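Local atomic coordinates of serine proteinase inhibitor 1 (Myxoma virus, PDB entry 6BJ5), a protein that inhibits serine endopeptidases as a member of the serpin family and is important in the virulence of the virus. Residues E77-A82 / S101-T106; T106-N111 / L136-K141; T164-Y169 / V177-K182; P249-E254 / I299-R304. All blocks are in the same frame, centred on the assembly; numbering follows the deposited sequence.

Overall arrangement
The four contacts sample a serpin fold at its two ends. Contacts 1 and 2 form one pair: their centres lie about 11 Å apart, they share T106, and D81 and K141 join them through the backbone. Contacts 3 and 4 form the other, about 12 Å between centres, where R178 meets K250 and M180 packs on D302 and E303. Contact 1 is about 35 Å from contact 4 and about 47 Å from contact 3, centre to centre. Strand 305-314 runs between strands 142-153 and 293-302, consistent with the loop-inserted state of a cleaved serpin. The side chain of V253 in contact 4 is about 10 Å from an N-acetylglucosamine of a glycan attached to the protein.

Contact 1 (E77-A82 / S101-T106); sequences ELFVDA and SVQRVT
The guanidinium of R104 turns its edge to the carbonyl of D81, whose O lies in the guanidinium plane, 3.0 Å from R104 NH1; the bond is nearly straight, although the modelled place of NH1 is doubtful. The chain of R104, bent at chi2 and again at chi3, runs beside V80 on the way there. On the other surface of the sheet the F79 ring and Q103 lie side by side, CD1 of F79 3.6 Å from CB of Q103, with the ring and amide planes 71° apart. The Q103 amide leads away and its NE2 donates to S101 O within its own segment, 2.8 Å away. The two strands belong to a right-handed crossover of the beta-alpha-beta kind, with helix 88-98 between them; they correspond to strands s2A and s1A of serpins, with helix E as the connection. Parallel pairing therefore carries the backbone. Q103 N donates to L78 O at 3.0 Å almost linearly, and A82 N reaches V105 O at 2.8 Å, whereas the bonds from V80 N to Q103 O and from V105 N to V80 O are weak. V80 CG2 rests 3.7 Å from V102 CG1, and L86 covers both residues. The D81 carboxylate has partners beyond the two strands: OD1 accepts from F107 N, and OD2 hydrogen-bonds with S83 OG, while I116 of helix 112-120 packs on F79 and V105.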
loop_
_atom_site.group_PDB
_atom_site.type_symbol
_atom_site.label_atom_id
_atom_site.label_comp_id
_atom_site.label_asym_id
_atom_site.label_seq_id
_atom_site.Cartn_x
_atom_site.Cartn_y
_atom_site.Cartn_z
ATOM N N GLU A 77 4.224 1.887 -15.464
ATOM C CA GLU A 77 4.864 1.392 -16.670
ATOM C C GLU A 77 4.175 0.089 -17.037
ATOM O O GLU A 77 3.651 -0.615 -16.165
ATOM C CB GLU A 77 6.380 1.132 -16.481
ATOM C CG GLU A 77 7.191 2.324 -15.993
ATOM C CD GLU A 77 7.158 3.519 -16.932
ATOM O OE1 GLU A 77 7.302 3.353 -18.162
ATOM O OE2 GLU A 77 6.961 4.641 -16.431
ATOM N N LEU A 78 4.163 -0.208 -18.336
ATOM C CA LEU A 78 3.652 -1.462 -18.864
ATOM C C LEU A 78 4.718 -2.068 -19.774
ATOM O O LEU A 78 5.243 -1.394 -20.665
ATOM C CB LEU A 78 2.332 -1.240 -19.622
ATOM C CG LEU A 78 1.725 -2.448 -20.340
ATOM C CD1 LEU A 78 1.397 -3.586 -19.368
ATOM C CD2 LEU A 78 0.497 -2.043 -21.142
ATOM N N PHE A 79 5.042 -3.332 -19.550
ATOM C CA PHE A 79 6.057 -4.032 -20.328
ATOM C C PHE A 79 5.352 -5.148 -21.078
ATOM O O PHE A 79 4.954 -6.153 -20.476
ATOM C CB PHE A 79 7.145 -4.591 -19.413
ATOM C CG PHE A 79 7.846 -3.543 -18.625
ATOM C CD1 PHE A 79 8.942 -2.885 -19.144
ATOM C CD2 PHE A 79 7.363 -3.167 -17.378
ATOM C CE1 PHE A 79 9.566 -1.889 -18.420
ATOM C CE2 PHE A 79 7.981 -2.174 -16.652
ATOM C CZ PHE A 79 9.084 -1.531 -17.174
ATOM N N VAL A 80 5.183 -4.986 -22.381
ATOM C CA VAL A 80 4.525 -6.001 -23.185
ATOM C C VAL A 80 5.570 -6.673 -24.048
ATOM O O VAL A 80 6.435 -6.004 -24.625
ATOM C CB VAL A 80 3.395 -5.414 -24.040
ATOM C CG1 VAL A 80 2.745 -6.519 -24.856
ATOM C CG2 VAL A 80 2.392 -4.768 -23.126
ATOM N N ASP A 81 5.474 -7.995 -24.143
ATOM C CA ASP A 81 6.422 -8.748 -24.936
ATOM C C ASP A 81 6.350 -8.320 -26.397
ATOM O O ASP A 81 5.287 -7.944 -26.897
ATOM C CB ASP A 81 6.160 -10.237 -24.808
ATOM C CG ASP A 81 7.258 -11.052 -25.441
ATOM O OD1 ASP A 81 8.326 -11.214 -24.817
ATOM O OD2 ASP A 81 7.074 -11.484 -26.595
ATOM N N ALA A 82 7.517 -8.295 -27.060
ATOM C CA ALA A 82 7.593 -7.829 -28.446
ATOM C C ALA A 82 6.861 -8.721 -29.439
ATOM O O ALA A 82 6.602 -8.273 -30.556
ATOM C CB ALA A 82 9.044 -7.698 -28.893
ATOM N N SER A 101 5.428 5.412 -22.535
ATOM C CA SER A 101 5.153 4.520 -23.648
ATOM C C SER A 101 5.323 3.074 -23.227
ATOM O O SER A 101 6.180 2.754 -22.395
ATOM C CB SER A 101 6.047 4.811 -24.854
ATOM O OG SER A 101 5.611 5.987 -25.518
ATOM N N VAL A 102 4.472 2.216 -23.792
ATOM C CA VAL A 102 4.613 0.791 -23.574
ATOM C C VAL A 102 6.016 0.369 -23.972
ATOM O O VAL A 102 6.531 0.767 -25.024
ATOM C CB VAL A 102 3.549 0.034 -24.380
ATOM C CG1 VAL A 102 3.724 -1.473 -24.195
ATOM C CG2 VAL A 102 2.169 0.481 -23.957
ATOM N N GLN A 103 6.644 -0.432 -23.122
ATOM C CA GLN A 103 8.019 -0.871 -23.331
ATOM C C GLN A 103 7.984 -2.292 -23.877
ATOM O O GLN A 103 7.597 -3.224 -23.166
ATOM C CB GLN A 103 8.818 -0.817 -22.031
ATOM C CG GLN A 103 8.872 0.559 -21.415
ATOM C CD GLN A 103 9.587 1.551 -22.303
ATOM O OE1 GLN A 103 10.704 1.293 -22.760
ATOM N NE2 GLN A 103 8.952 2.698 -22.548
ATOM N N ARG A 104 8.401 -2.465 -25.128
ATOM C CA ARG A 104 8.439 -3.802 -25.704
ATOM C C ARG A 104 9.681 -4.493 -25.162
ATOM O O ARG A 104 10.748 -3.884 -25.045
ATOM C CB ARG A 104 8.465 -3.770 -27.234
ATOM C CG ARG A 104 7.496 -2.785 -27.908
ATOM C CD ARG A 104 6.027 -2.921 -27.581
ATOM N NE ARG A 104 5.487 -4.261 -27.724
ATOM C CZ ARG A 104 4.513 -4.585 -28.566
ATOM N NH1 ARG A 104 4.081 -5.835 -28.597
ATOM N NH2 ARG A 104 3.979 -3.672 -29.375
ATOM N N VAL A 105 9.530 -5.766 -24.811
ATOM C CA VAL A 105 10.487 -6.486 -23.982
ATOM C C VAL A 105 10.409 -7.943 -24.424
ATOM O O VAL A 105 9.454 -8.351 -25.087
ATOM C CB VAL A 105 10.120 -6.297 -22.479
ATOM C CG1 VAL A 105 9.054 -7.256 -22.079
ATOM C CG2 VAL A 105 11.301 -6.392 -21.547
ATOM N N THR A 106 11.438 -8.731 -24.118
ATOM C CA THR A 106 11.406 -10.164 -24.413
ATOM C C THR A 106 11.367 -10.931 -23.107
ATOM O O THR A 106 12.397 -11.068 -22.442
ATOM C CB THR A 106 12.619 -10.616 -25.223
ATOM O OG1 THR A 106 12.703 -9.868 -26.439
ATOM C CG2 THR A 106 12.479 -12.096 -25.558
#

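Contact 2 (T106-N111 / L136-K141); sequences TFNSEN and LDRDTK
F107 and N108 turn different ways to meet the segment 136-141: CG of F107 stands anti to its own carbonyl carbon (chi1 -80°), which directs it toward the 136-141 side, whereas CG of N108 is anti to the backbone N (chi1 -179°), which carries the amide toward R138. Both segments are loops flanking helix 112-120, the equivalent of helix F in serpins, one leading in from strand 103-105 and the other leading on to strand 142-153. The F107 ring takes T140 CG2 over the centre of one face, a CH-pi contact with the methyl 3.6 Å from the centroid. The L136 side chain crosses that of F107 at about a right angle and brings its CD2 to 3.5 Å from F107 CE1. V112 and I116 of the helix also pack on F107; F107 and T140 are buried.

The polar part is looser. A single oxygen, N108 OD1, receives weak bonds from R138 NE at 2.6 Å and from R138 NH1 at 2.8 Å, with the amide and guanidinium planes 86° apart. The backbone O of N108 lies 3.0 Å above the plane of the guanidinium of R138, offset toward the rim. Inside 136-141 an Asx turn links D137 OD2 to D139 N, and the hydroxyl T140 OG1 accepts from D137 N at 3.2 Å.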
loop_
_atom_site.group_PDB
_atom_site.type_symbol
_atom_site.label_atom_id
_atom_site.label_comp_id
_atom_site.label_asym_id
_atom_site.label_seq_id
_atom_site.Cartn_x
_atom_site.Cartn_y
_atom_site.Cartn_z
ATOM N N THR A 106 11.438 -8.731 -24.118
ATOM C CA THR A 106 11.406 -10.164 -24.413
ATOM C C THR A 106 11.367 -10.931 -23.107
ATOM O O THR A 106 12.397 -11.068 -22.442
ATOM C CB THR A 106 12.619 -10.616 -25.223
ATOM O OG1 THR A 106 12.703 -9.868 -26.439
ATOM C CG2 THR A 106 12.479 -12.096 -25.558
ATOM N N PHE A 107 10.216 -11.498 -22.775
ATOM C CA PHE A 107 10.112 -12.117 -21.459
ATOM C C PHE A 107 10.751 -13.499 -21.335
ATOM O O PHE A 107 10.501 -14.162 -20.322
ATOM C CB PHE A 107 8.656 -12.194 -20.997
ATOM C CG PHE A 107 8.133 -10.894 -20.438
ATOM C CD1 PHE A 107 8.577 -10.454 -19.188
ATOM C CD2 PHE A 107 7.178 -10.138 -21.118
ATOM C CE1 PHE A 107 8.122 -9.279 -18.647
ATOM C CE2 PHE A 107 6.698 -8.952 -20.567
ATOM C CZ PHE A 107 7.178 -8.522 -19.341
ATOM N N ASN A 108 11.561 -13.955 -22.288
ATOM C CA ASN A 108 12.266 -15.222 -22.104
ATOM C C ASN A 108 13.760 -15.017 -21.870
ATOM O O ASN A 108 14.351 -15.728 -21.048
ATOM C CB ASN A 108 12.023 -16.143 -23.317
ATOM C CG ASN A 108 12.714 -17.520 -23.201
ATOM O OD1 ASN A 108 13.593 -17.744 -22.368
ATOM N ND2 ASN A 108 12.237 -18.472 -23.994
ATOM N N SER A 109 14.369 -14.007 -22.498
ATOM C CA SER A 109 15.805 -13.778 -22.352
ATOM C C SER A 109 16.226 -13.599 -20.896
ATOM O O SER A 109 15.390 -13.559 -19.985
ATOM C CB SER A 109 16.238 -12.559 -23.166
ATOM O OG SER A 109 15.728 -11.349 -22.628
ATOM N N GLU A 110 17.529 -13.482 -20.670
ATOM C CA GLU A 110 18.063 -13.466 -19.318
ATOM C C GLU A 110 18.194 -12.071 -18.735
ATOM O O GLU A 110 18.023 -11.901 -17.524
ATOM C CB GLU A 110 19.423 -14.160 -19.294
ATOM C CG GLU A 110 19.415 -15.514 -19.976
ATOM C CD GLU A 110 20.245 -16.545 -19.225
ATOM O OE1 GLU A 110 20.027 -17.758 -19.426
ATOM O OE2 GLU A 110 21.110 -16.146 -18.416
ATOM N N ASN A 111 18.473 -11.063 -19.557
ATOM C CA ASN A 111 18.583 -9.699 -19.066
ATOM C C ASN A 111 17.249 -8.946 -19.085
ATOM O O ASN A 111 17.244 -7.721 -18.915
ATOM C CB ASN A 111 19.652 -8.929 -19.856
ATOM C CG ASN A 111 19.469 -9.034 -21.367
ATOM O OD1 ASN A 111 19.452 -10.130 -21.930
ATOM N ND2 ASN A 111 19.340 -7.887 -22.027
ATOM N N LEU A 136 8.022 -12.855 -12.465
ATOM C CA LEU A 136 8.325 -13.081 -13.878
ATOM C C LEU A 136 8.521 -14.561 -14.140
ATOM O O LEU A 136 9.469 -15.174 -13.640
ATOM C CB LEU A 136 9.524 -12.283 -14.365
ATOM C CG LEU A 136 9.118 -10.815 -14.429
ATOM C CD1 LEU A 136 10.294 -9.919 -14.784
ATOM C CD2 LEU A 136 7.939 -10.617 -15.364
ATOM N N ASP A 137 7.557 -15.134 -14.817
ATOM C CA ASP A 137 7.592 -16.478 -15.359
ATOM C C ASP A 137 8.294 -16.400 -16.729
ATOM O O ASP A 137 8.825 -15.355 -17.109
ATOM C CB ASP A 137 6.141 -16.977 -15.327
ATOM C CG ASP A 137 5.876 -18.116 -16.238
ATOM O OD1 ASP A 137 6.200 -19.261 -15.872
ATOM O OD2 ASP A 137 5.304 -17.864 -17.313
ATOM N N ARG A 138 8.329 -17.485 -17.497
ATOM C CA ARG A 138 8.837 -17.426 -18.865
ATOM C C ARG A 138 7.740 -17.338 -19.918
ATOM O O ARG A 138 8.023 -17.021 -21.067
ATOM C CB ARG A 138 9.717 -18.646 -19.154
ATOM C CG ARG A 138 11.201 -18.331 -19.201
ATOM C CD ARG A 138 12.030 -19.557 -19.541
ATOM N NE ARG A 138 13.257 -19.197 -20.243
ATOM C CZ ARG A 138 14.369 -18.814 -19.631
ATOM N NH1 ARG A 138 15.444 -18.495 -20.337
ATOM N NH2 ARG A 138 14.395 -18.746 -18.307
ATOM N N ASP A 139 6.499 -17.511 -19.494
ATOM C CA ASP A 139 5.363 -17.362 -20.383
ATOM C C ASP A 139 4.707 -16.002 -20.110
ATOM O O ASP A 139 3.593 -15.750 -20.567
ATOM C CB ASP A 139 4.355 -18.491 -20.167
ATOM C CG ASP A 139 4.951 -19.861 -20.429
ATOM O OD1 ASP A 139 4.222 -20.865 -20.282
ATOM O OD2 ASP A 139 6.146 -19.933 -20.781
ATOM N N THR A 140 5.382 -15.135 -19.348
ATOM C CA THR A 140 4.800 -13.863 -18.990
ATOM C C THR A 140 4.780 -12.969 -20.237
ATOM O O THR A 140 5.785 -12.842 -20.921
ATOM C CB THR A 140 5.585 -13.252 -17.819
ATOM O OG1 THR A 140 5.206 -13.895 -16.575
ATOM C CG2 THR A 140 5.539 -11.721 -17.828
ATOM N N LYS A 141 3.584 -12.541 -20.686
ATOM C CA LYS A 141 3.524 -11.663 -21.862
ATOM C C LYS A 141 3.271 -10.199 -21.561
ATOM O O LYS A 141 3.486 -9.389 -22.460
ATOM C CB LYS A 141 2.483 -12.110 -22.939
ATOM C CG LYS A 141 2.519 -13.572 -23.445
ATOM C CD LYS A 141 3.960 -13.863 -23.972
ATOM C CE LYS A 141 4.756 -14.778 -22.952
ATOM N NZ LYS A 141 6.287 -14.759 -22.891
#

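Contact 3 (T164-Y169 / V177-K182); sequences TDQPFY and VRMMNK
T164 and M179 exchange two backbone hydrogen bonds, both 2.9 Å between T164 N and M179 O and between M179 N and T164 O, and Q166 and V177 repeat the pattern with bonds nearly along the C=O axis. Between these two hydrogen-bonded pairs D165 faces R178 as a non-hydrogen-bonded pair, and the side chains close the gap with a salt bridge. D165 OD1 lies at the guanidinium edge, against R178 NH1; the modelled 2.5 Å is very short and the hydrogen bond weak, so its details are doubtful. Carboxylate and guanidinium planes stand 83° apart.

On the opposite surface M179 and Q166 cross at about a right angle. M179 is extended to SD and bends only at chi3 (-60°), which lays CE 3.6 Å from Q166 CB, while SD lies 3.8 Å from Q166 CG. The amide of Q166 is held by a hydrogen bond within its own strand: NE2 donates to T164 OG1 at 2.7 Å, with the hydroxyl oxygen in the amide plane. F168 CB touches V177 CG1 at 3.7 Å. N13 of the second chain packs on M179 and that chain's K14 on F168. The strands form a beta hairpin, the s4C-s3C pair of serpins: 164-170 is an outermost strand within this chain, and 173-185 also pairs with strand 243-258, R178 and K250 sharing a backbone hydrogen bond.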
loop_
_atom_site.group_PDB
_atom_site.type_symbol
_atom_site.label_atom_id
_atom_site.label_comp_id
_atom_site.label_asym_id
_atom_site.label_seq_id
_atom_site.Cartn_x
_atom_site.Cartn_y
_atom_site.Cartn_z
ATOM N N THR A 164 13.197 4.693 24.396
ATOM C CA THR A 164 13.654 3.700 25.352
ATOM C C THR A 164 13.101 2.329 24.995
ATOM O O THR A 164 12.070 2.206 24.334
ATOM C CB THR A 164 13.204 4.032 26.772
ATOM O OG1 THR A 164 11.799 3.748 26.890
ATOM C CG2 THR A 164 13.463 5.513 27.082
ATOM N N ASP A 165 13.792 1.296 25.460
ATOM C CA ASP A 165 13.267 -0.059 25.353
ATOM C C ASP A 165 12.045 -0.185 26.247
ATOM O O ASP A 165 12.106 0.143 27.431
ATOM C CB ASP A 165 14.323 -1.088 25.772
ATOM C CG ASP A 165 15.517 -1.124 24.830
ATOM O OD1 ASP A 165 15.406 -0.609 23.694
ATOM O OD2 ASP A 165 16.566 -1.674 25.225
ATOM N N GLN A 166 10.934 -0.662 25.695
ATOM C CA GLN A 166 9.706 -0.813 26.455
ATOM C C GLN A 166 9.011 -2.113 26.003
ATOM O O GLN A 166 9.326 -2.636 24.945
ATOM C CB GLN A 166 8.753 0.378 26.276
ATOM C CG GLN A 166 9.297 1.719 26.768
ATOM C CD GLN A 166 9.304 1.853 28.282
ATOM O OE1 GLN A 166 8.452 1.301 28.971
ATOM N NE2 GLN A 166 10.291 2.566 28.805
ATOM N N PRO A 167 8.149 -2.654 26.865
ATOM C CA PRO A 167 7.413 -3.875 26.467
ATOM C C PRO A 167 6.267 -3.603 25.484
ATOM O O PRO A 167 5.666 -2.521 25.458
ATOM C CB PRO A 167 6.879 -4.408 27.813
ATOM C CG PRO A 167 6.802 -3.219 28.700
ATOM C CD PRO A 167 7.958 -2.322 28.286
ATOM N N PHE A 168 5.959 -4.632 24.683
ATOM C CA PHE A 168 4.873 -4.632 23.701
ATOM C C PHE A 168 4.099 -5.928 23.886
ATOM O O PHE A 168 4.663 -7.013 23.700
ATOM C CB PHE A 168 5.436 -4.545 22.272
ATOM C CG PHE A 168 4.402 -4.307 21.198
ATOM C CD1 PHE A 168 4.139 -3.020 20.747
ATOM C CD2 PHE A 168 3.745 -5.377 20.588
ATOM C CE1 PHE A 168 3.208 -2.791 19.734
ATOM C CE2 PHE A 168 2.806 -5.163 19.587
ATOM C CZ PHE A 168 2.537 -3.863 19.154
ATOM N N TYR A 169 2.808 -5.827 24.200
ATOM C CA TYR A 169 2.020 -6.986 24.621
ATOM C C TYR A 169 1.159 -7.499 23.461
ATOM O O TYR A 169 0.169 -6.867 23.070
ATOM C CB TYR A 169 1.167 -6.644 25.844
ATOM C CG TYR A 169 1.971 -6.064 26.993
ATOM C CD1 TYR A 169 2.832 -6.863 27.751
ATOM C CD2 TYR A 169 1.859 -4.718 27.326
ATOM C CE1 TYR A 169 3.579 -6.323 28.795
ATOM C CE2 TYR A 169 2.598 -4.172 28.362
ATOM C CZ TYR A 169 3.454 -4.975 29.094
ATOM O OH TYR A 169 4.172 -4.416 30.127
ATOM N N VAL A 177 10.543 -3.489 22.418
ATOM C CA VAL A 177 10.601 -2.681 21.219
ATOM C C VAL A 177 11.261 -1.370 21.597
ATOM O O VAL A 177 11.328 -0.972 22.763
ATOM C CB VAL A 177 9.230 -2.425 20.575
ATOM C CG1 VAL A 177 8.511 -3.745 20.295
ATOM C CG2 VAL A 177 8.433 -1.522 21.434
ATOM N N ARG A 178 11.745 -0.711 20.567
ATOM C CA ARG A 178 12.371 0.590 20.634
ATOM C C ARG A 178 11.241 1.612 20.592
ATOM O O ARG A 178 10.698 1.912 19.524
ATOM C CB ARG A 178 13.278 0.688 19.419
ATOM C CG ARG A 178 14.442 1.547 19.483
ATOM C CD ARG A 178 15.493 1.029 20.388
ATOM N NE ARG A 178 16.179 2.224 20.823
ATOM C CZ ARG A 178 16.333 2.566 22.085
ATOM N NH1 ARG A 178 15.872 1.766 23.046
ATOM N NH2 ARG A 178 16.944 3.705 22.370
ATOM N N MET A 179 10.848 2.104 21.759
ATOM C CA MET A 179 9.717 3.013 21.820
ATOM C C MET A 179 10.020 4.497 21.902
ATOM O O MET A 179 10.750 4.965 22.776
ATOM C CB MET A 179 8.793 2.619 22.979
ATOM C CG MET A 179 7.574 3.513 23.133
ATOM S SD MET A 179 6.514 3.015 24.504
ATOM C CE MET A 179 6.076 1.351 24.007
ATOM N N MET A 180 9.421 5.224 20.968
ATOM C CA MET A 180 9.533 6.671 20.905
ATOM C C MET A 180 8.521 7.324 21.844
ATOM O O MET A 180 7.512 6.721 22.224
ATOM C CB MET A 180 9.314 7.145 19.465
ATOM C CG MET A 180 10.175 6.424 18.451
ATOM S SD MET A 180 9.962 7.106 16.793
ATOM C CE MET A 180 8.250 6.699 16.376
ATOM N N ASN A 181 8.811 8.567 22.239
ATOM C CA ASN A 181 7.994 9.232 23.246
ATOM C C ASN A 181 8.092 10.738 23.055
ATOM O O ASN A 181 9.201 11.283 22.989
ATOM C CB ASN A 181 8.453 8.843 24.655
ATOM C CG ASN A 181 7.612 9.482 25.763
ATOM O OD1 ASN A 181 6.664 10.228 25.514
ATOM N ND2 ASN A 181 7.979 9.188 27.001
ATOM N N LYS A 182 6.942 11.404 22.944
ATOM C CA LYS A 182 6.942 12.861 22.820
ATOM C C LYS A 182 5.629 13.450 23.332
ATOM O O LYS A 182 4.607 12.757 23.475
ATOM C CB LYS A 182 7.176 13.313 21.372
ATOM C CG LYS A 182 5.876 13.340 20.519
ATOM C CD LYS A 182 6.168 13.815 19.110
ATOM C CE LYS A 182 5.111 13.380 18.134
ATOM N NZ LYS A 182 5.085 14.340 16.984
#

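Contact 4 (P249-E254 / I299-R304); sequences PKFSVE and IEADER
F251 and A301 form the tight part of this contact. CG of F251 sits between the backbone N and the carbonyl carbon, the crowded position (chi1 61°), and the ring lies over A301, whose CB stands 3.4 Å above the ring plane, offset toward the rim, and 3.5 Å from CZ and CE2. I299 lies side by side with F251 and points the same way, its CG2 at 4.0 Å from F251 CE1. The strands are joined by two hydrogen-bonded pairs: F251 and A301 are bonded both ways, A301 N to F251 O at 2.8 Å, as are V253 and I299, the four bonds being close to straight. F18 of the second chain brings its ring to that of F251, and, from the same chain as F251, V34 of strand 33-35 lies against V253 and I299, so residues of both chains cover the apolar surface.

The surface carrying S252 and E300 is looser and partly open to solvent. These two are a non-hydrogen-bonded pair, with S252 OG only touching E300 CG, at 3.6 Å. At the end of the strand pair, K250 crosses D302 and the buried E303 obliquely; its NZ makes a long salt bridge of 3.7 Å to E303 OE1. E303 OE2 has T163 OG1 as its partner, and the aliphatic part of K250 lines the carboxylate, CD lying 3.4 Å from E303 OE2. In serpin terms the pair is s6A-s5A: 293-302 is flanked on its other side by strand 305-314, and 243-258 by strand 173-185, with M180 against K250 and E303.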
loop_
_atom_site.group_PDB
_atom_site.type_symbol
_atom_site.label_atom_id
_atom_site.label_comp_id
_atom_site.label_asym_id
_atom_site.label_seq_id
_atom_site.Cartn_x
_atom_site.Cartn_y
_atom_site.Cartn_z
ATOM N N PRO A 249 6.239 2.729 18.923
ATOM C CA PRO A 249 7.506 2.112 18.541
ATOM C C PRO A 249 8.032 2.633 17.220
ATOM O O PRO A 249 7.271 2.953 16.311
ATOM C CB PRO A 249 7.165 0.622 18.369
ATOM C CG PRO A 249 5.696 0.482 18.715
ATOM C CD PRO A 249 5.100 1.849 18.614
ATOM N N LYS A 250 9.354 2.700 17.121
ATOM C CA LYS A 250 9.977 2.620 15.815
ATOM C C LYS A 250 9.597 1.292 15.176
ATOM O O LYS A 250 9.438 0.271 15.861
ATOM C CB LYS A 250 11.504 2.695 15.928
ATOM C CG LYS A 250 12.007 3.989 16.434
ATOM C CD LYS A 250 13.493 3.917 16.695
ATOM C CE LYS A 250 14.230 3.804 15.401
ATOM N NZ LYS A 250 15.673 4.037 15.600
ATOM N N PHE A 251 9.429 1.300 13.851
ATOM C CA PHE A 251 9.196 0.033 13.176
ATOM C C PHE A 251 9.673 0.082 11.734
ATOM O O PHE A 251 9.684 1.133 11.077
ATOM C CB PHE A 251 7.728 -0.395 13.249
ATOM C CG PHE A 251 6.762 0.554 12.606
ATOM C CD1 PHE A 251 6.474 0.462 11.247
ATOM C CD2 PHE A 251 6.111 1.519 13.366
ATOM C CE1 PHE A 251 5.548 1.335 10.651
ATOM C CE2 PHE A 251 5.196 2.390 12.780
ATOM C CZ PHE A 251 4.921 2.292 11.408
ATOM N N SER A 252 10.055 -1.098 11.257
ATOM C CA SER A 252 10.517 -1.325 9.894
ATOM C C SER A 252 9.906 -2.648 9.461
ATOM O O SER A 252 10.136 -3.667 10.114
ATOM C CB SER A 252 12.054 -1.369 9.839
ATOM O OG SER A 252 12.539 -1.561 8.524
ATOM N N VAL A 253 9.088 -2.636 8.410
ATOM C CA VAL A 253 8.354 -3.823 7.982
ATOM C C VAL A 253 8.403 -3.928 6.463
ATOM O O VAL A 253 8.251 -2.927 5.748
ATOM C CB VAL A 253 6.891 -3.804 8.476
ATOM C CG1 VAL A 253 6.124 -4.993 7.933
ATOM C CG2 VAL A 253 6.866 -3.834 9.978
ATOM N N GLU A 254 8.637 -5.144 5.978
ATOM C CA GLU A 254 8.551 -5.455 4.564
ATOM C C GLU A 254 7.605 -6.631 4.388
ATOM O O GLU A 254 7.673 -7.619 5.129
ATOM C CB GLU A 254 9.923 -5.794 3.955
ATOM C CG GLU A 254 9.875 -6.009 2.432
ATOM C CD GLU A 254 11.226 -6.346 1.816
ATOM O OE1 GLU A 254 11.973 -5.403 1.481
ATOM O OE2 GLU A 254 11.536 -7.548 1.651
ATOM N N ILE A 299 7.761 -0.192 4.860
ATOM C CA ILE A 299 7.487 1.042 5.595
ATOM C C ILE A 299 8.476 1.113 6.748
ATOM O O ILE A 299 8.759 0.099 7.402
ATOM C CB ILE A 299 6.020 1.132 6.099
ATOM C CG1 ILE A 299 5.052 1.063 4.909
ATOM C CG2 ILE A 299 5.747 2.468 6.799
ATOM C CD1 ILE A 299 3.603 0.978 5.257
ATOM N N GLU A 300 9.027 2.307 6.973
ATOM C CA GLU A 300 9.956 2.558 8.072
ATOM C C GLU A 300 9.563 3.831 8.808
ATOM O O GLU A 300 9.592 4.922 8.231
ATOM C CB GLU A 300 11.388 2.672 7.564
ATOM C CG GLU A 300 12.350 2.016 8.498
ATOM C CD GLU A 300 13.766 2.396 8.216
ATOM O OE1 GLU A 300 14.620 2.151 9.095
ATOM O OE2 GLU A 300 14.008 2.995 7.144
ATOM N N ALA A 301 9.217 3.701 10.077
ATOM C CA ALA A 301 8.878 4.847 10.904
ATOM C C ALA A 301 9.852 4.928 12.065
ATOM O O ALA A 301 10.117 3.911 12.714
ATOM C CB ALA A 301 7.445 4.728 11.422
ATOM N N ASP A 302 10.396 6.123 12.308
ATOM C CA ASP A 302 11.339 6.383 13.401
ATOM C C ASP A 302 11.160 7.827 13.874
ATOM O O ASP A 302 10.207 8.506 13.489
ATOM C CB ASP A 302 12.774 6.076 12.966
ATOM C CG ASP A 302 13.217 6.918 11.795
ATOM O OD1 ASP A 302 12.557 7.935 11.472
ATOM O OD2 ASP A 302 14.250 6.565 11.200
ATOM N N GLU A 303 12.097 8.303 14.704
ATOM C CA GLU A 303 11.952 9.626 15.317
ATOM C C GLU A 303 11.869 10.726 14.268
ATOM O O GLU A 303 11.154 11.715 14.458
ATOM C CB GLU A 303 13.113 9.925 16.282
ATOM C CG GLU A 303 13.190 9.031 17.504
ATOM C CD GLU A 303 13.892 7.708 17.230
ATOM O OE1 GLU A 303 14.244 7.456 16.056
ATOM O OE2 GLU A 303 14.097 6.921 18.185
ATOM N N ARG A 304 12.586 10.572 13.149
ATOM C CA ARG A 304 12.731 11.659 12.177
ATOM C C ARG A 304 11.559 11.759 11.186
ATOM O O ARG A 304 11.331 12.832 10.615
ATOM C CB ARG A 304 14.072 11.475 11.457
ATOM C CG ARG A 304 14.304 12.281 10.197
ATOM C CD ARG A 304 14.922 13.654 10.419
ATOM N NE ARG A 304 15.197 14.278 9.123
ATOM C CZ ARG A 304 15.009 15.566 8.844
ATOM N NH1 ARG A 304 14.538 16.394 9.772
ATOM N NH2 ARG A 304 15.276 16.021 7.625
#